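Local coordinates for protein beta sliding clamp (Borrelia burgdorferi, PDB 6DJ8) that probably encircles DNA as a ring-shaped homodimer, tethering DNA polymerases and other proteins to it and giving them processivity, at residues F64-I69 against N253-C258; H230-E235 against V249-Y254; L304-S309 against M344-S349. One frame throughout, in Å; residues are numbered along the deposited sequence.

Interaction 1. Residues F64-I69 against N253-C258; sequences FFESTI and NYKIAC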
loop_
_atom_site.group_PDB
_atom_site.type_symbol
_atom_site.label_atom_id
_atom_site.label_comp_id
_atom_site.label_asym_id
_atom_site.label_seq_id
_atom_site.Cartn_x
_atom_site.Cartn_y
_atom_site.Cartn_z
ATOM N N PHE A 64 -13.158 25.827 -3.199
ATOM C CA PHE A 64 -12.114 26.845 -3.154
ATOM C C PHE A 64 -11.532 26.826 -1.753
ATOM O O PHE A 64 -12.271 26.942 -0.769
ATOM C CB PHE A 64 -12.664 28.226 -3.534
ATOM C CG PHE A 64 -12.979 28.346 -4.981
ATOM C CD1 PHE A 64 -14.180 27.908 -5.484
ATOM C CD2 PHE A 64 -12.019 28.831 -5.864
ATOM C CE1 PHE A 64 -14.446 27.997 -6.838
ATOM C CE2 PHE A 64 -12.275 28.920 -7.213
ATOM C CZ PHE A 64 -13.496 28.506 -7.700
ATOM N N PHE A 65 -10.224 26.638 -1.662
ATOM C CA PHE A 65 -9.555 26.410 -0.394
ATOM C C PHE A 65 -8.512 27.491 -0.180
ATOM O O PHE A 65 -7.816 27.885 -1.119
ATOM C CB PHE A 65 -8.886 25.024 -0.370
ATOM C CG PHE A 65 -7.954 24.807 0.798
ATOM C CD1 PHE A 65 -8.437 24.314 1.999
ATOM C CD2 PHE A 65 -6.588 25.069 0.685
ATOM C CE1 PHE A 65 -7.601 24.098 3.081
ATOM C CE2 PHE A 65 -5.732 24.863 1.764
ATOM C CZ PHE A 65 -6.223 24.371 2.955
ATOM N N GLU A 66 -8.390 27.950 1.060
ATOM C CA GLU A 66 -7.375 28.941 1.376
ATOM C C GLU A 66 -6.857 28.698 2.788
ATOM O O GLU A 66 -7.645 28.496 3.718
ATOM C CB GLU A 66 -7.967 30.349 1.222
ATOM C CG GLU A 66 -7.313 31.396 2.063
ATOM C CD GLU A 66 -7.762 32.794 1.703
ATOM O OE1 GLU A 66 -7.441 33.718 2.476
ATOM O OE2 GLU A 66 -8.448 32.959 0.670
ATOM N N SER A 67 -5.533 28.698 2.941
ATOM C CA SER A 67 -4.879 28.559 4.236
ATOM C C SER A 67 -3.806 29.632 4.369
ATOM O O SER A 67 -3.294 30.157 3.376
ATOM C CB SER A 67 -4.240 27.181 4.425
ATOM O OG SER A 67 -3.115 27.016 3.576
ATOM N N THR A 68 -3.449 29.936 5.614
ATOM C CA THR A 68 -2.469 30.972 5.886
ATOM C C THR A 68 -1.516 30.503 6.972
ATOM O O THR A 68 -1.932 29.859 7.941
ATOM C CB THR A 68 -3.161 32.283 6.319
ATOM O OG1 THR A 68 -2.168 33.271 6.612
ATOM C CG2 THR A 68 -4.007 32.057 7.552
ATOM N N ILE A 69 -0.230 30.818 6.793
ATOM C CA ILE A 69 0.802 30.512 7.771
ATOM C C ILE A 69 1.738 31.706 7.863
ATOM O O ILE A 69 1.853 32.509 6.935
ATOM C CB ILE A 69 1.611 29.251 7.411
ATOM C CG1 ILE A 69 2.309 29.442 6.063
ATOM C CG2 ILE A 69 0.716 28.023 7.416
ATOM C CD1 ILE A 69 3.302 28.305 5.713
ATOM N N ASN A 253 -6.703 28.133 10.630
ATOM C CA ASN A 253 -6.127 28.997 9.606
ATOM C C ASN A 253 -6.679 28.699 8.215
ATOM O O ASN A 253 -6.002 28.966 7.215
ATOM C CB ASN A 253 -4.595 28.904 9.626
ATOM C CG ASN A 253 -4.079 27.476 9.479
ATOM O OD1 ASN A 253 -4.662 26.523 10.001
ATOM N ND2 ASN A 253 -2.967 27.324 8.766
ATOM N N TYR A 254 -7.920 28.199 8.130
ATOM C CA TYR A 254 -8.509 27.741 6.881
ATOM C C TYR A 254 -9.807 28.472 6.552
ATOM O O TYR A 254 -10.562 28.889 7.440
ATOM C CB TYR A 254 -8.777 26.225 6.911
ATOM C CG TYR A 254 -7.553 25.403 7.217
ATOM C CD1 TYR A 254 -6.552 25.233 6.261
ATOM C CD2 TYR A 254 -7.386 24.803 8.459
ATOM C CE1 TYR A 254 -5.420 24.486 6.533
ATOM C CE2 TYR A 254 -6.264 24.055 8.742
ATOM C CZ TYR A 254 -5.278 23.900 7.776
ATOM O OH TYR A 254 -4.157 23.166 8.083
ATOM N N LYS A 255 -10.044 28.645 5.253
ATOM C CA LYS A 255 -11.320 29.088 4.715
ATOM C C LYS A 255 -11.579 28.235 3.491
ATOM O O LYS A 255 -10.665 27.994 2.701
ATOM C CB LYS A 255 -11.319 30.579 4.354
ATOM C CG LYS A 255 -10.930 31.502 5.496
ATOM C CD LYS A 255 -10.902 32.961 5.029
ATOM C CE LYS A 255 -10.691 33.915 6.191
ATOM N NZ LYS A 255 -10.530 35.326 5.728
ATOM N N ILE A 256 -12.787 27.702 3.384
ATOM C CA ILE A 256 -13.150 26.791 2.307
ATOM C C ILE A 256 -14.563 27.124 1.870
ATOM O O ILE A 256 -15.415 27.450 2.704
ATOM C CB ILE A 256 -13.064 25.312 2.750
ATOM C CG1 ILE A 256 -11.939 25.117 3.760
ATOM C CG2 ILE A 256 -12.840 24.386 1.552
ATOM C CD1 ILE A 256 -11.915 23.765 4.350
ATOM N N ALA A 257 -14.823 27.019 0.571
ATOM C CA ALA A 257 -16.156 27.268 0.047
ATOM C C ALA A 257 -16.410 26.346 -1.136
ATOM O O ALA A 257 -15.473 25.869 -1.786
ATOM C CB ALA A 257 -16.336 28.733 -0.372
ATOM N N CYS A 258 -17.696 26.100 -1.410
ATOM C CA CYS A 258 -18.079 25.368 -2.611
ATOM C C CYS A 258 -19.493 25.774 -2.986
ATOM O O CYS A 258 -20.165 26.493 -2.244
ATOM C CB CYS A 258 -17.974 23.855 -2.400
ATOM S SG CYS A 258 -19.269 23.143 -1.301
HETATM O O HOH W 1 -7.275 31.122 5.720
#

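Interaction 2. Residues H230-E235 against V249-Y254; sequences HLMSGE and VEFDNY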
loop_
_atom_site.group_PDB
_atom_site.type_symbol
_atom_site.label_atom_id
_atom_site.label_comp_id
_atom_site.label_asym_id
_atom_site.label_seq_id
_atom_site.Cartn_x
_atom_site.Cartn_y
_atom_site.Cartn_z
ATOM N N HIS A 230 -10.174 15.548 6.877
ATOM C CA HIS A 230 -8.715 15.550 6.912
ATOM C C HIS A 230 -8.146 16.863 7.458
ATOM O O HIS A 230 -7.011 16.876 7.951
ATOM C CB HIS A 230 -8.176 15.278 5.501
ATOM C CG HIS A 230 -6.680 15.320 5.392
ATOM N ND1 HIS A 230 -5.846 14.663 6.274
ATOM C CD2 HIS A 230 -5.869 15.943 4.503
ATOM C CE1 HIS A 230 -4.589 14.879 5.933
ATOM N NE2 HIS A 230 -4.575 15.652 4.862
ATOM N N LEU A 231 -8.898 17.970 7.385
ATOM C CA LEU A 231 -8.358 19.267 7.793
ATOM C C LEU A 231 -8.600 19.595 9.259
ATOM O O LEU A 231 -7.767 20.256 9.887
ATOM C CB LEU A 231 -8.981 20.394 6.958
ATOM C CG LEU A 231 -8.789 20.343 5.450
ATOM C CD1 LEU A 231 -9.522 21.474 4.815
ATOM C CD2 LEU A 231 -7.319 20.466 5.133
ATOM N N MET A 232 -9.704 19.140 9.825
ATOM C CA MET A 232 -10.109 19.612 11.139
ATOM C C MET A 232 -9.376 18.868 12.245
ATOM O O MET A 232 -9.423 17.635 12.322
ATOM C CB MET A 232 -11.614 19.485 11.302
ATOM C CG MET A 232 -12.346 20.662 10.707
ATOM S SD MET A 232 -14.106 20.471 10.904
ATOM C CE MET A 232 -14.126 19.685 12.449
ATOM N N SER A 233 -8.722 19.642 13.113
ATOM C CA SER A 233 -7.947 19.078 14.208
ATOM C C SER A 233 -8.828 18.380 15.236
ATOM O O SER A 233 -8.387 17.418 15.873
ATOM C CB SER A 233 -7.138 20.191 14.874
ATOM O OG SER A 233 -7.993 21.130 15.515
ATOM N N GLY A 234 -10.065 18.835 15.412
ATOM C CA GLY A 234 -10.917 18.320 16.460
ATOM C C GLY A 234 -10.922 19.169 17.715
ATOM O O GLY A 234 -11.722 18.909 18.619
ATOM N N GLU A 235 -10.028 20.150 17.804
ATOM C CA GLU A 235 -9.972 21.098 18.903
ATOM C C GLU A 235 -10.375 22.474 18.393
ATOM O O GLU A 235 -9.971 22.883 17.302
ATOM C CB GLU A 235 -8.569 21.156 19.508
ATOM C CG GLU A 235 -8.260 22.455 20.241
ATOM C CD GLU A 235 -6.882 22.451 20.875
ATOM O OE1 GLU A 235 -6.209 21.401 20.809
ATOM O OE2 GLU A 235 -6.474 23.491 21.438
ATOM N N VAL A 249 -17.040 27.415 5.086
ATOM C CA VAL A 249 -16.562 26.859 6.349
ATOM C C VAL A 249 -15.267 27.559 6.713
ATOM O O VAL A 249 -14.411 27.791 5.851
ATOM C CB VAL A 249 -16.338 25.342 6.267
ATOM C CG1 VAL A 249 -15.697 24.832 7.537
ATOM C CG2 VAL A 249 -17.633 24.656 6.054
ATOM N N GLU A 250 -15.114 27.877 7.994
ATOM C CA GLU A 250 -13.946 28.619 8.438
ATOM C C GLU A 250 -13.586 28.127 9.828
ATOM O O GLU A 250 -14.470 27.971 10.675
ATOM C CB GLU A 250 -14.254 30.126 8.429
ATOM C CG GLU A 250 -13.246 30.980 9.136
ATOM C CD GLU A 250 -13.747 32.404 9.337
ATOM O OE1 GLU A 250 -13.543 32.955 10.438
ATOM O OE2 GLU A 250 -14.359 32.958 8.399
ATOM N N PHE A 251 -12.302 27.852 10.044
ATOM C CA PHE A 251 -11.789 27.308 11.294
ATOM C C PHE A 251 -10.275 27.333 11.232
ATOM O O PHE A 251 -9.695 27.111 10.167
ATOM C CB PHE A 251 -12.264 25.869 11.538
ATOM C CG PHE A 251 -11.816 24.884 10.489
ATOM C CD1 PHE A 251 -12.536 24.719 9.322
ATOM C CD2 PHE A 251 -10.685 24.103 10.687
ATOM C CE1 PHE A 251 -12.131 23.813 8.355
ATOM C CE2 PHE A 251 -10.275 23.183 9.725
ATOM C CZ PHE A 251 -11.007 23.035 8.561
ATOM N N ASP A 252 -9.654 27.558 12.392
ATOM C CA ASP A 252 -8.207 27.686 12.521
ATOM C C ASP A 252 -7.652 28.604 11.440
ATOM O O ASP A 252 -8.126 29.733 11.294
ATOM C CB ASP A 252 -7.556 26.314 12.493
ATOM C CG ASP A 252 -7.935 25.478 13.715
ATOM O OD1 ASP A 252 -7.965 26.031 14.835
ATOM O OD2 ASP A 252 -8.217 24.278 13.560
ATOM N N ASN A 253 -6.703 28.133 10.630
ATOM C CA ASN A 253 -6.127 28.997 9.606
ATOM C C ASN A 253 -6.679 28.699 8.215
ATOM O O ASN A 253 -6.002 28.966 7.215
ATOM C CB ASN A 253 -4.595 28.904 9.626
ATOM C CG ASN A 253 -4.079 27.476 9.479
ATOM O OD1 ASN A 253 -4.662 26.523 10.001
ATOM N ND2 ASN A 253 -2.967 27.324 8.766
ATOM N N TYR A 254 -7.920 28.199 8.130
ATOM C CA TYR A 254 -8.509 27.741 6.881
ATOM C C TYR A 254 -9.807 28.472 6.552
ATOM O O TYR A 254 -10.562 28.889 7.440
ATOM C CB TYR A 254 -8.777 26.225 6.911
ATOM C CG TYR A 254 -7.553 25.403 7.217
ATOM C CD1 TYR A 254 -6.552 25.233 6.261
ATOM C CD2 TYR A 254 -7.386 24.803 8.459
ATOM C CE1 TYR A 254 -5.420 24.486 6.533
ATOM C CE2 TYR A 254 -6.264 24.055 8.742
ATOM C CZ TYR A 254 -5.278 23.900 7.776
ATOM O OH TYR A 254 -4.157 23.166 8.083
#

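Interaction 3. Residues L304-S309 against M344-S349; sequences LVLTFS and MAINIS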
loop_
_atom_site.group_PDB
_atom_site.type_symbol
_atom_site.label_atom_id
_atom_site.label_comp_id
_atom_site.label_asym_id
_atom_site.label_seq_id
_atom_site.Cartn_x
_atom_site.Cartn_y
_atom_site.Cartn_z
ATOM N N LEU A 304 -24.855 -10.862 1.335
ATOM C CA LEU A 304 -24.692 -11.588 2.583
ATOM C C LEU A 304 -26.073 -12.007 3.082
ATOM O O LEU A 304 -26.979 -11.178 3.126
ATOM C CB LEU A 304 -24.005 -10.698 3.611
ATOM C CG LEU A 304 -23.964 -11.202 5.044
ATOM C CD1 LEU A 304 -23.036 -12.421 5.107
ATOM C CD2 LEU A 304 -23.478 -10.075 5.950
ATOM N N VAL A 305 -26.251 -13.282 3.437
ATOM C CA VAL A 305 -27.545 -13.759 3.933
ATOM C C VAL A 305 -27.498 -13.832 5.454
ATOM O O VAL A 305 -26.675 -14.564 6.028
ATOM C CB VAL A 305 -27.935 -15.116 3.334
ATOM C CG1 VAL A 305 -29.243 -15.625 3.997
ATOM C CG2 VAL A 305 -28.107 -15.000 1.835
ATOM N N LEU A 306 -28.396 -13.085 6.102
ATOM C CA LEU A 306 -28.497 -13.018 7.553
ATOM C C LEU A 306 -29.716 -13.795 8.013
ATOM O O LEU A 306 -30.796 -13.652 7.436
ATOM C CB LEU A 306 -28.649 -11.574 8.051
ATOM C CG LEU A 306 -27.565 -10.566 7.708
ATOM C CD1 LEU A 306 -27.921 -9.194 8.255
ATOM C CD2 LEU A 306 -26.253 -11.070 8.276
ATOM N N THR A 307 -29.559 -14.589 9.069
ATOM C CA THR A 307 -30.702 -15.248 9.690
ATOM C C THR A 307 -30.755 -14.873 11.161
ATOM O O THR A 307 -29.840 -15.217 11.927
ATOM C CB THR A 307 -30.649 -16.764 9.523
ATOM O OG1 THR A 307 -30.586 -17.066 8.133
ATOM C CG2 THR A 307 -31.938 -17.406 10.107
ATOM N N PHE A 308 -31.828 -14.175 11.548
ATOM C CA PHE A 308 -32.077 -13.790 12.930
ATOM C C PHE A 308 -33.001 -14.819 13.576
ATOM O O PHE A 308 -34.118 -15.043 13.094
ATOM C CB PHE A 308 -32.735 -12.413 13.024
ATOM C CG PHE A 308 -31.829 -11.260 12.705
ATOM C CD1 PHE A 308 -31.634 -10.853 11.404
ATOM C CD2 PHE A 308 -31.211 -10.554 13.720
ATOM C CE1 PHE A 308 -30.824 -9.780 11.129
ATOM C CE2 PHE A 308 -30.419 -9.483 13.448
ATOM C CZ PHE A 308 -30.216 -9.099 12.154
ATOM N N SER A 309 -32.542 -15.419 14.669
ATOM C CA SER A 309 -33.365 -16.260 15.527
ATOM C C SER A 309 -33.100 -15.845 16.966
ATOM O O SER A 309 -32.210 -15.039 17.245
ATOM C CB SER A 309 -33.066 -17.752 15.317
ATOM O OG SER A 309 -31.738 -18.056 15.714
ATOM N N MET A 344 -32.795 -12.687 5.597
ATOM C CA MET A 344 -32.713 -11.548 4.658
ATOM C C MET A 344 -31.310 -11.445 4.070
ATOM O O MET A 344 -30.377 -11.913 4.672
ATOM C CB MET A 344 -33.000 -10.245 5.392
ATOM C CG MET A 344 -31.983 -9.984 6.443
ATOM S SD MET A 344 -32.132 -8.383 7.153
ATOM C CE MET A 344 -33.721 -8.545 7.948
ATOM N N ALA A 345 -31.230 -10.852 2.896
ATOM C CA ALA A 345 -29.965 -10.595 2.241
ATOM C C ALA A 345 -29.644 -9.113 2.358
ATOM O O ALA A 345 -30.543 -8.263 2.280
ATOM C CB ALA A 345 -30.010 -11.016 0.767
ATOM N N ILE A 346 -28.358 -8.810 2.533
ATOM C CA ILE A 346 -27.892 -7.441 2.708
ATOM C C ILE A 346 -26.535 -7.305 2.038
ATOM O O ILE A 346 -25.777 -8.272 1.933
ATOM C CB ILE A 346 -27.796 -7.048 4.194
ATOM C CG1 ILE A 346 -27.601 -5.542 4.336
ATOM C CG2 ILE A 346 -26.668 -7.783 4.878
ATOM C CD1 ILE A 346 -27.647 -5.062 5.767
ATOM N N ASN A 347 -26.257 -6.102 1.544
ATOM C CA ASN A 347 -24.951 -5.768 0.973
ATOM C C ASN A 347 -23.919 -5.702 2.090
ATOM O O ASN A 347 -23.962 -4.800 2.937
ATOM C CB ASN A 347 -25.063 -4.432 0.244
ATOM C CG ASN A 347 -23.765 -4.017 -0.437
ATOM O OD1 ASN A 347 -22.699 -4.046 0.167
ATOM N ND2 ASN A 347 -23.870 -3.596 -1.692
ATOM N N ILE A 348 -22.975 -6.644 2.090
ATOM C CA ILE A 348 -22.011 -6.704 3.185
ATOM C C ILE A 348 -21.130 -5.465 3.223
ATOM O O ILE A 348 -20.691 -5.047 4.303
ATOM C CB ILE A 348 -21.142 -7.980 3.100
ATOM C CG1 ILE A 348 -20.366 -8.157 4.408
ATOM C CG2 ILE A 348 -20.166 -7.892 1.935
ATOM C CD1 ILE A 348 -19.674 -9.538 4.554
ATOM N N SER A 349 -20.852 -4.843 2.074
ATOM C CA SER A 349 -20.030 -3.634 2.133
ATOM C C SER A 349 -20.778 -2.512 2.855
ATOM O O SER A 349 -20.204 -1.817 3.701
ATOM C CB SER A 349 -19.616 -3.201 0.726
ATOM O OG SER A 349 -18.722 -4.138 0.152
#

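Interaction 1. Residues F64-I69 against N253-C258
Strands 64-69 and 254-258 run antiparallel, their axes 4.8 Å apart at the nearest point. Backbone bonds join Phe64 to Ala257 and Glu66 to Lys255 in both directions, and Thr68 N gives a longer one to Asn253 O. Tyr254 CB, with CG anti to the carbonyl carbon (chi1 -56°), leaves the chain 4.1 Å from Glu66 O. Further out, Tyr254 CD1 meets Phe65 CZ at 3.4 Å, the two rings touching rim to rim without stacking, their planes at 37°. Tyr254 CE1 lies 3.6 Å from Ser67 CB, and the OH ends in hydrogen bonds to Lys28 and Glu25. On the same face of the sheet Ile256 CG1 lies alongside Phe65 CD1 at 4.0 Å. Asn253 CG is in the crowded position between N and C, which lets ND2 reach Thr68 O at 2.9 Å; the bond is nearly straight (165°), in the plane of the amide but above that of the acceptor carbonyl. Glu25 takes a second bond from ND2. A water donates to Asn253 O and, weakly, to Glu66 O. The N-terminal and central domains thus share one continuous antiparallel sheet, the junction between them in the ring-forming subunit of the DNA polymerase III beta family.

Interaction 2. Residues H230-E235 against V249-Y254
Met232 CG lies over one face of the Phe251 ring, 3.6 Å from its centroid, in a CH-pi contact that comes within 3.4 Å of Phe251 CE2. The side chains cross at about a right angle, and Met232 SD follows on the same side, 4.6 Å from the centroid and 9° off the ring normal, a Met-aromatic contact. At the ring edge, in plane, Leu231 CB touches Phe251 CZ at 3.7 Å, while Tyr254 CB covers the opposite face near the rim. Phe251 CG sits in the crowded position between N and C (chi1 61°), turning the ring toward the end of helix 223-231. Phe251 to Tyr254 form a type II' turn, closed by Tyr254 N to Phe251 O at 2.9 Å; it makes the hairpin linking strands 246-251 and 254-259 of the central domain. Beyond the ring, Ser233 OG accepts from Glu235 N at 3.2 Å, an ST turn in the loop that leaves the helix. Gln157 fixes this outer layer: its NE2 bonds Asp252 OD2 on the turn, and its OE1 bonds both Ser233 OG and Gly234 N on the loop. Helix 157-167 backs Met232 through Phe160 and Lys161, and Val238 of the adjoining strand touches Phe251.

Interaction 3. Residues L304-S309 against M344-S349
Leu304, Leu306, Met344 and Ile346 put their side chains on one face of a strongly twisted antiparallel pair, whose strand directions differ by 135°. Ile346 CG2, in the crowded position between N and C, is the bump that fills the hollow between two leucines: Leu306 CD1 is 3.9 Å from it and Leu304 CD2 4.1 Å. Leu304 CD2 fits in turn between that methyl and Ile348 CG1, 4.0 Å away, so the first turn of the following helix closes the end of the row. At the other end Met344 CG, in the crowded position (chi1 63°), rests 4.0 Å from Leu306 CB; extended chi2 (171°) then puts Met344 SD a loose 4.4 Å from Phe308 CE1, and the chi3 bend turns only the CE methyl. Val305 and Ala345 point to the other face. Reciprocal backbone bonds pair Leu304 with Ile346 and Leu306 with Met344, the shortest being Leu306 N to Met344 O at 2.7 Å. Where strand becomes helix, Asn347 is the N-cap, its OD1 accepting weakly from Ser349 N and also from Tyr350 N. Leu291 and Val294 of helix 284-294 pack onto Leu304, consistent with this family's DNA-encircling ring fold, in which helices line the inner side of antiparallel sheets.

How the interactions relate
Interactions 1 and 2 are neighbours, their centres 9 Å apart, and share Asn253 and Tyr254. The hairpin of strands 246-251 and 254-259 carries both: its second strand pairs with strand 64-70 of the N-terminal domain, while its turn packs on the end of helix 223-231. Leu231 CD1 bridges them by touching both Phe65 and Ile256. Interaction 3 opens later in the chain, its centre about 43 Å from that of interaction 1 and about 39 Å from that of interaction 2. It lies in another antiparallel sheet, where strand 303-308 sits between strands 312-318 and 342-347. Interactions 1 and 2 thus join two domains of the probable ring, whereas interaction 3 lies within the C-terminal one.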